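PDB 2VPT: lipolytic enzyme from Clostridium thermocellum, which hydrolyses acetyl ester groups on xylan as the family 3 carbohydrate esterase domain of a larger, dockerin-bearing cellulosomal protein. Local coordinates for residues 4-16 / 34-46. Residues are numbered along the deposited sequence; the frame is centred on the assembly and turned at random.
Sequences KTIKIMPVGDSCT and LLTQAGLSIDFVG. With CA (calcium ion), chain B.
Parallel pairing joins strand 41-44, at the margin of the central sheet, to the inner strand 5-12, which pairs on with strand 86-90; Thr5 to Ile8 lie beside Ser41 to Phe44, at 28° between the short axes. Four backbone bonds join them: Ile6 N to Ser41 O, Asp43 N to Ile6 O, Ile8 N to Asp43 O and Val45 N to Ile8 O, each 2.9 Å. At the start of the pair Thr5 OG1 hydrogen-bonds Ser41 OG at 2.8 Å, and a water joins Lys4 O to Ser41 N. Thr5 CG2 packs against Asp43 CB on the same face, where Lys7 runs alongside Asp43; their charged ends, NZ and OD2, stay 4.9 Å apart, not in contact. With CG trans to the backbone N (chi1 -175°), Asp43 presents OD1 to the calcium ion, which Phe44 O also binds at 2.3 Å; Asp57, Asp59 and two waters complete the site. Ile6, Ile8, Ile42 and Phe44 form an apolar layer on the other face. Ile8 CD1 meets Ile42 CD1 at 3.9 Å and touches Leu35 CD1 of helix 28-37, while the Phe44 ring lies beside the Ile8 side chain, its edge turned to Ile8 O. Val45 CG2 packs on Met9 CB at 3.8 Å. The helix 28-37 link between parallel neighbours makes a beta-alpha-beta crossover, as in the SGNH-hydrolase fold, in which strand 5-12 leads to Ser14, probably the nucleophile of a Ser-His-Asp triad.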
ATOM      1  N   LYS A   4      -5.841  15.514 -24.998  1.00 27.77           N
ATOM      2  CA  LYS A   4      -6.613  15.597 -23.731  1.00 27.17           C
ATOM      3  C   LYS A   4      -5.978  14.664 -22.703  1.00 24.92           C
ATOM      4  O   LYS A   4      -5.671  13.511 -23.027  1.00 24.78           O
ATOM      5  CB  LYS A   4      -8.073  15.180 -23.957  1.00 27.85           C
ATOM      6  CG  LYS A   4      -8.940  15.333 -22.715  1.00 29.43           C
ATOM      7  CD  LYS A   4     -10.237  14.553 -22.790  1.00 29.77           C
ATOM      8  CE  LYS A   4     -10.867  14.421 -21.411  1.00 31.79           C
ATOM      9  NZ  LYS A   4     -12.214  13.778 -21.466  1.00 34.02           N
ATOM     10  N   THR A   5      -5.768  15.170 -21.488  1.00 22.51           N
ATOM     11  CA  THR A   5      -5.402  14.306 -20.355  1.00 20.46           C
ATOM     12  C   THR A   5      -6.593  13.427 -20.008  1.00 18.83           C
ATOM     13  O   THR A   5      -7.707  13.926 -19.854  1.00 20.28           O
ATOM     14  CB  THR A   5      -4.970  15.100 -19.106  1.00 20.35           C
ATOM     15  OG1 THR A   5      -3.754  15.812 -19.381  1.00 21.41           O
ATOM     16  CG2 THR A   5      -4.724  14.170 -17.918  1.00 20.42           C
ATOM     17  N   ILE A   6      -6.330  12.123 -19.914  1.00 16.43           N
ATOM     18  CA  ILE A   6      -7.335  11.112 -19.567  0.50 15.66           C
ATOM     19  C   ILE A   6      -7.178  10.733 -18.091  1.00 14.47           C
ATOM     20  O   ILE A   6      -6.110  10.274 -17.692  1.00 14.69           O
ATOM     21  CB  ILE A   6      -7.150   9.823 -20.415  0.50 15.75           C
ATOM     22  CG1 ILE A   6      -7.013  10.145 -21.910  0.50 16.45           C
ATOM     23  CG2 ILE A   6      -8.314   8.845 -20.181  0.50 15.35           C
ATOM     24  CD1 ILE A   6      -6.785   8.938 -22.763  0.50 16.43           C
ATOM     25  N   LYS A   7      -8.225  10.932 -17.299  1.00 13.56           N
ATOM     26  CA  LYS A   7      -8.242  10.503 -15.894  1.00 13.26           C
ATOM     27  C   LYS A   7      -8.736   9.065 -15.831  1.00 12.54           C
ATOM     28  O   LYS A   7      -9.847   8.756 -16.280  1.00 12.86           O
ATOM     29  CB  LYS A   7      -9.150  11.389 -15.048  1.00 13.23           C
ATOM     30  CG  LYS A   7      -8.610  12.803 -14.840  1.00 14.39           C
ATOM     31  CD  LYS A   7      -9.533  13.641 -13.973  1.00 17.33           C
ATOM     32  CE  LYS A   7      -8.894  14.974 -13.606  1.00 22.71           C
ATOM     33  NZ  LYS A   7      -9.722  15.767 -12.644  1.00 27.56           N
ATOM     34  N   ILE A   8      -7.898   8.188 -15.296  1.00 11.15           N
ATOM     35  CA  ILE A   8      -8.182   6.772 -15.191  1.00 11.17           C
ATOM     36  C   ILE A   8      -8.159   6.380 -13.723  1.00 10.79           C
ATOM     37  O   ILE A   8      -7.185   6.658 -13.033  1.00 10.63           O
ATOM     38  CB  ILE A   8      -7.149   5.909 -15.940  1.00 10.82           C
ATOM     39  CG1 ILE A   8      -7.077   6.300 -17.427  1.00 12.37           C
ATOM     40  CG2 ILE A   8      -7.513   4.434 -15.762  1.00 12.41           C
ATOM     41  CD1 ILE A   8      -6.012   5.561 -18.243  1.00 12.78           C
HETATM   42  N   MSE A   9      -9.232   5.756 -13.241  1.00 10.51           N
HETATM   43  CA  MSE A   9      -9.296   5.290 -11.865  1.00 11.76           C
HETATM   44  C   MSE A   9      -9.134   3.777 -11.816  1.00  9.81           C
HETATM   45  O   MSE A   9     -10.049   3.039 -12.200  1.00 10.19           O
HETATM   46  CB  MSE A   9     -10.619   5.669 -11.224  1.00 10.90           C
HETATM   47  CG  MSE A   9     -10.646   5.336  -9.734  1.00 11.83           C
HETATM   48 SE   MSE A   9     -12.331   5.719  -8.909  1.00 24.52          SE
HETATM   49  CE  MSE A   9     -12.078   6.861  -8.773  1.00  2.00           C
ATOM     50  N   PRO A  10      -7.978   3.300 -11.333  1.00  8.85           N
ATOM     51  CA  PRO A  10      -7.830   1.858 -11.105  1.00  8.78           C
ATOM     52  C   PRO A  10      -8.558   1.440  -9.834  1.00  9.00           C
ATOM     53  O   PRO A  10      -8.218   1.911  -8.758  1.00 10.06           O
ATOM     54  CB  PRO A  10      -6.307   1.673 -10.954  1.00  9.36           C
ATOM     55  CG  PRO A  10      -5.707   2.969 -11.378  1.00 10.16           C
ATOM     56  CD  PRO A  10      -6.718   4.013 -11.042  1.00  9.53           C
ATOM     57  N   VAL A  11      -9.558   0.579  -9.971  1.00  8.77           N
ATOM     58  CA  VAL A  11     -10.393   0.137  -8.853  1.00  8.64           C
ATOM     59  C   VAL A  11     -10.197  -1.370  -8.696  1.00  8.44           C
ATOM     60  O   VAL A  11     -10.364  -2.125  -9.648  1.00  9.08           O
ATOM     61  CB  VAL A  11     -11.884   0.423  -9.099  1.00  8.75           C
ATOM     62  CG1 VAL A  11     -12.722  -0.121  -7.954  1.00 10.59           C
ATOM     63  CG2 VAL A  11     -12.109   1.886  -9.272  1.00 10.51           C
ATOM     64  N   GLY A  12      -9.850  -1.831  -7.501  1.00  8.19           N
ATOM     65  CA  GLY A  12      -9.710  -3.254  -7.313  1.00  8.25           C
ATOM     66  C   GLY A  12      -9.309  -3.635  -5.918  1.00  8.10           C
ATOM     67  O   GLY A  12      -9.546  -2.887  -4.945  1.00  8.32           O
ATOM     68  N   ASP A  13      -8.696  -4.815  -5.839  1.00  8.27           N
ATOM     69  CA  ASP A  13      -8.308  -5.448  -4.586  1.00  8.86           C
ATOM     70  C   ASP A  13      -6.786  -5.435  -4.439  1.00  8.85           C
ATOM     71  O   ASP A  13      -6.142  -4.488  -4.898  1.00  9.38           O
ATOM     72  CB  ASP A  13      -8.955  -6.847  -4.493  1.00  9.34           C
ATOM     73  CG  ASP A  13      -8.629  -7.740  -5.665  1.00 10.08           C
ATOM     74  OD1 ASP A  13      -7.558  -7.574  -6.308  1.00 10.85           O
ATOM     75  OD2 ASP A  13      -9.462  -8.633  -5.962  1.00 11.67           O
ATOM     76  N   SER A  14      -6.185  -6.434  -3.811  1.00 10.33           N
ATOM     77  CA  SER A  14      -4.741  -6.391  -3.619  1.00 10.76           C
ATOM     78  C   SER A  14      -3.975  -6.467  -4.929  1.00 10.20           C
ATOM     79  O   SER A  14      -2.801  -6.116  -4.955  1.00  9.85           O
ATOM     80  CB  SER A  14      -4.235  -7.462  -2.675  1.00 12.96           C
ATOM     81  OG  SER A  14      -4.716  -8.700  -3.055  1.00 15.36           O
ATOM     82  N   CYS A  15      -4.613  -6.951  -5.996  1.00  9.67           N
ATOM     83  CA  CYS A  15      -3.960  -7.006  -7.298  1.00 10.59           C
ATOM     84  C   CYS A  15      -3.827  -5.639  -7.941  1.00  9.74           C
ATOM     85  O   CYS A  15      -2.996  -5.461  -8.830  1.00 11.28           O
ATOM     86  CB  CYS A  15      -4.681  -7.955  -8.245  1.00 11.66           C
ATOM     87  SG  CYS A  15      -4.804  -9.657  -7.689  1.00 16.66           S
ATOM     88  N   THR A  16      -4.656  -4.687  -7.520  1.00  8.62           N
ATOM     89  CA  THR A  16      -4.569  -3.289  -7.956  1.00  8.44           C
ATOM     90  C   THR A  16      -3.751  -2.440  -6.987  1.00  8.19           C
ATOM     91  O   THR A  16      -2.981  -1.565  -7.412  1.00  8.33           O
ATOM     92  CB  THR A  16      -5.980  -2.710  -8.186  1.00  8.51           C
ATOM     93  OG1 THR A  16      -6.610  -3.452  -9.244  1.00  8.75           O
ATOM     94  CG2 THR A  16      -5.926  -1.230  -8.565  1.00  9.61           C
ATOM     95  N   LEU A  34       3.886   2.512 -20.531  1.00 12.13           N
ATOM     96  CA  LEU A  34       3.465   2.157 -21.885  1.00 12.07           C
ATOM     97  C   LEU A  34       2.530   3.190 -22.464  1.00 12.51           C
ATOM     98  O   LEU A  34       2.648   3.546 -23.635  1.00 13.67           O
ATOM     99  CB  LEU A  34       2.790   0.779 -21.900  1.00 12.14           C
ATOM    100  CG  LEU A  34       3.634  -0.437 -21.530  1.00 12.69           C
ATOM    101  CD1 LEU A  34       2.783  -1.696 -21.304  1.00 15.10           C
ATOM    102  CD2 LEU A  34       4.725  -0.690 -22.584  1.00 15.66           C
ATOM    103  N   LEU A  35       1.591   3.676 -21.668  1.00 12.70           N
ATOM    104  CA  LEU A  35       0.622   4.647 -22.139  1.00 12.49           C
ATOM    105  C   LEU A  35       1.277   5.988 -22.437  1.00 12.82           C
ATOM    106  O   LEU A  35       0.940   6.640 -23.428  1.00 13.93           O
ATOM    107  CB  LEU A  35      -0.527   4.818 -21.147  1.00 12.41           C
ATOM    108  CG  LEU A  35      -1.432   3.604 -20.960  1.00 12.34           C
ATOM    109  CD1 LEU A  35      -2.431   3.911 -19.846  1.00 12.89           C
ATOM    110  CD2 LEU A  35      -2.138   3.214 -22.250  1.00 13.96           C
ATOM    111  N   THR A  36       2.214   6.387 -21.587  1.00 12.71           N
ATOM    112  CA  THR A  36       2.971   7.612 -21.816  1.00 12.97           C
ATOM    113  C   THR A  36       3.831   7.487 -23.075  1.00 13.48           C
ATOM    114  O   THR A  36       3.835   8.392 -23.908  1.00 14.83           O
ATOM    115  CB  THR A  36       3.818   7.972 -20.593  1.00 12.59           C
ATOM    116  OG1 THR A  36       2.968   8.152 -19.465  1.00 13.57           O
ATOM    117  CG2 THR A  36       4.571   9.296 -20.807  1.00 13.39           C
ATOM    118  N   GLN A  37       4.522   6.370 -23.237  1.00 13.59           N
ATOM    119  CA  GLN A  37       5.306   6.126 -24.460  1.00 14.87           C
ATOM    120  C   GLN A  37       4.454   6.170 -25.724  1.00 15.57           C
ATOM    121  O   GLN A  37       4.935   6.571 -26.801  1.00 17.07           O
ATOM    122  CB  GLN A  37       6.044   4.799 -24.374  1.00 15.51           C
ATOM    123  CG  GLN A  37       7.174   4.800 -23.386  1.00 17.97           C
ATOM    124  CD  GLN A  37       7.892   3.473 -23.312  1.00 21.51           C
ATOM    125  OE1 GLN A  37       9.130   3.420 -23.273  1.00 26.27           O
ATOM    126  NE2 GLN A  37       7.132   2.389 -23.312  1.00 22.63           N
ATOM    127  N   ALA A  38       3.188   5.768 -25.609  1.00 15.79           N
ATOM    128  CA  ALA A  38       2.255   5.802 -26.726  1.00 16.20           C
ATOM    129  C   ALA A  38       1.787   7.214 -27.064  1.00 16.82           C
ATOM    130  O   ALA A  38       1.046   7.401 -28.022  1.00 18.20           O
ATOM    131  CB  ALA A  38       1.050   4.893 -26.421  1.00 16.40           C
ATOM    132  N   GLY A  39       2.196   8.207 -26.278  1.00 16.73           N
ATOM    133  CA  GLY A  39       1.844   9.596 -26.507  1.00 17.46           C
ATOM    134  C   GLY A  39       0.621  10.114 -25.792  1.00 17.21           C
ATOM    135  O   GLY A  39       0.122  11.207 -26.078  1.00 18.47           O
ATOM    136  N   LEU A  40       0.130   9.344 -24.824  1.00 16.79           N
ATOM    137  CA  LEU A  40      -1.027   9.737 -24.065  1.00 16.72           C
ATOM    138  C   LEU A  40      -0.613  10.477 -22.807  1.00 15.76           C
ATOM    139  O   LEU A  40       0.441  10.202 -22.238  1.00 16.84           O
ATOM    140  CB  LEU A  40      -1.853   8.504 -23.679  1.00 16.58           C
ATOM    141  CG  LEU A  40      -2.459   7.752 -24.858  1.00 18.04           C
ATOM    142  CD1 LEU A  40      -3.079   6.450 -24.360  1.00 20.17           C
ATOM    143  CD2 LEU A  40      -3.484   8.608 -25.574  1.00 21.34           C
ATOM    144  N   SER A  41      -1.453  11.420 -22.412  1.00 15.82           N
ATOM    145  CA  SER A  41      -1.344  12.124 -21.140  1.00 15.80           C
ATOM    146  C   SER A  41      -2.314  11.494 -20.144  1.00 15.29           C
ATOM    147  O   SER A  41      -3.516  11.668 -20.255  1.00 15.46           O
ATOM    148  CB  SER A  41      -1.689  13.593 -21.321  1.00 16.51           C
ATOM    149  OG  SER A  41      -1.569  14.281 -20.101  1.00 18.81           O
ATOM    150  N   ILE A  42      -1.767  10.749 -19.185  1.00 14.75           N
ATOM    151  CA  ILE A  42      -2.556   9.951 -18.240  1.00 13.69           C
ATOM    152  C   ILE A  42      -2.457  10.533 -16.840  1.00 13.66           C
ATOM    153  O   ILE A  42      -1.358  10.839 -16.363  1.00 14.15           O
ATOM    154  CB  ILE A  42      -2.044   8.486 -18.212  1.00 13.99           C
ATOM    155  CG1 ILE A  42      -2.140   7.861 -19.602  1.00 14.53           C
ATOM    156  CG2 ILE A  42      -2.812   7.653 -17.182  1.00 14.35           C
ATOM    157  CD1 ILE A  42      -3.529   7.860 -20.227  1.00 14.64           C
ATOM    158  N   ASP A  43      -3.603  10.675 -16.195  1.00 12.95           N
ATOM    159  CA  ASP A  43      -3.693  11.001 -14.780  1.00 12.46           C
ATOM    160  C   ASP A  43      -4.415   9.833 -14.098  1.00 12.16           C
ATOM    161  O   ASP A  43      -5.622   9.659 -14.245  1.00 12.35           O
ATOM    162  CB  ASP A  43      -4.467  12.309 -14.598  1.00 13.19           C
ATOM    163  CG  ASP A  43      -4.506  12.798 -13.169  1.00 14.03           C
ATOM    164  OD1 ASP A  43      -3.834  12.210 -12.284  1.00 14.25           O
ATOM    165  OD2 ASP A  43      -5.238  13.788 -12.926  1.00 18.42           O
ATOM    166  N   PHE A  44      -3.663   9.000 -13.384  1.00 11.38           N
ATOM    167  CA  PHE A  44      -4.284   8.005 -12.524  1.00 10.98           C
ATOM    168  C   PHE A  44      -4.906   8.745 -11.358  1.00 11.07           C
ATOM    169  O   PHE A  44      -4.266   9.601 -10.747  1.00 11.37           O
ATOM    170  CB  PHE A  44      -3.273   6.978 -12.014  1.00 10.35           C
ATOM    171  CG  PHE A  44      -2.920   5.878 -12.996  1.00 10.35           C
ATOM    172  CD1 PHE A  44      -3.888   5.252 -13.770  1.00 12.44           C
ATOM    173  CD2 PHE A  44      -1.616   5.396 -13.072  1.00 11.10           C
ATOM    174  CE1 PHE A  44      -3.541   4.222 -14.625  1.00 12.60           C
ATOM    175  CE2 PHE A  44      -1.280   4.348 -13.913  1.00 11.10           C
ATOM    176  CZ  PHE A  44      -2.237   3.767 -14.699  1.00 12.27           C
ATOM    177  N   VAL A  45      -6.157   8.436 -11.041  1.00 10.87           N
ATOM    178  CA  VAL A  45      -6.852   9.081  -9.955  1.00 11.59           C
ATOM    179  C   VAL A  45      -7.387   8.093  -8.923  1.00 10.94           C
ATOM    180  O   VAL A  45      -7.687   6.939  -9.226  1.00 11.26           O
ATOM    181  CB  VAL A  45      -7.995  10.002 -10.492  1.00 11.44           C
ATOM    182  CG1 VAL A  45      -7.437  11.094 -11.410  1.00 13.66           C
ATOM    183  CG2 VAL A  45      -9.088   9.199 -11.205  1.00 12.13           C
ATOM    184  N   GLY A  46      -7.532   8.583  -7.704  1.00 11.21           N
ATOM    185  CA  GLY A  46      -7.974   7.776  -6.572  1.00 11.28           C
ATOM    186  C   GLY A  46      -7.345   8.298  -5.297  1.00 11.72           C
ATOM    187  O   GLY A  46      -6.371   9.056  -5.355  1.00 12.71           O
TER
HETATM  188 CA    CA B1235      -2.773  11.286 -10.403  1.00 13.53          CA
HETATM  189  O   HOH W   1      -3.750  12.040 -23.963  1.00 25.68           O
HETATM  190  O   HOH W   2      -1.093  12.861 -10.131  1.00 18.55           O
HETATM  191  O   HOH W   3      -4.363  12.654  -9.242  1.00 18.71           O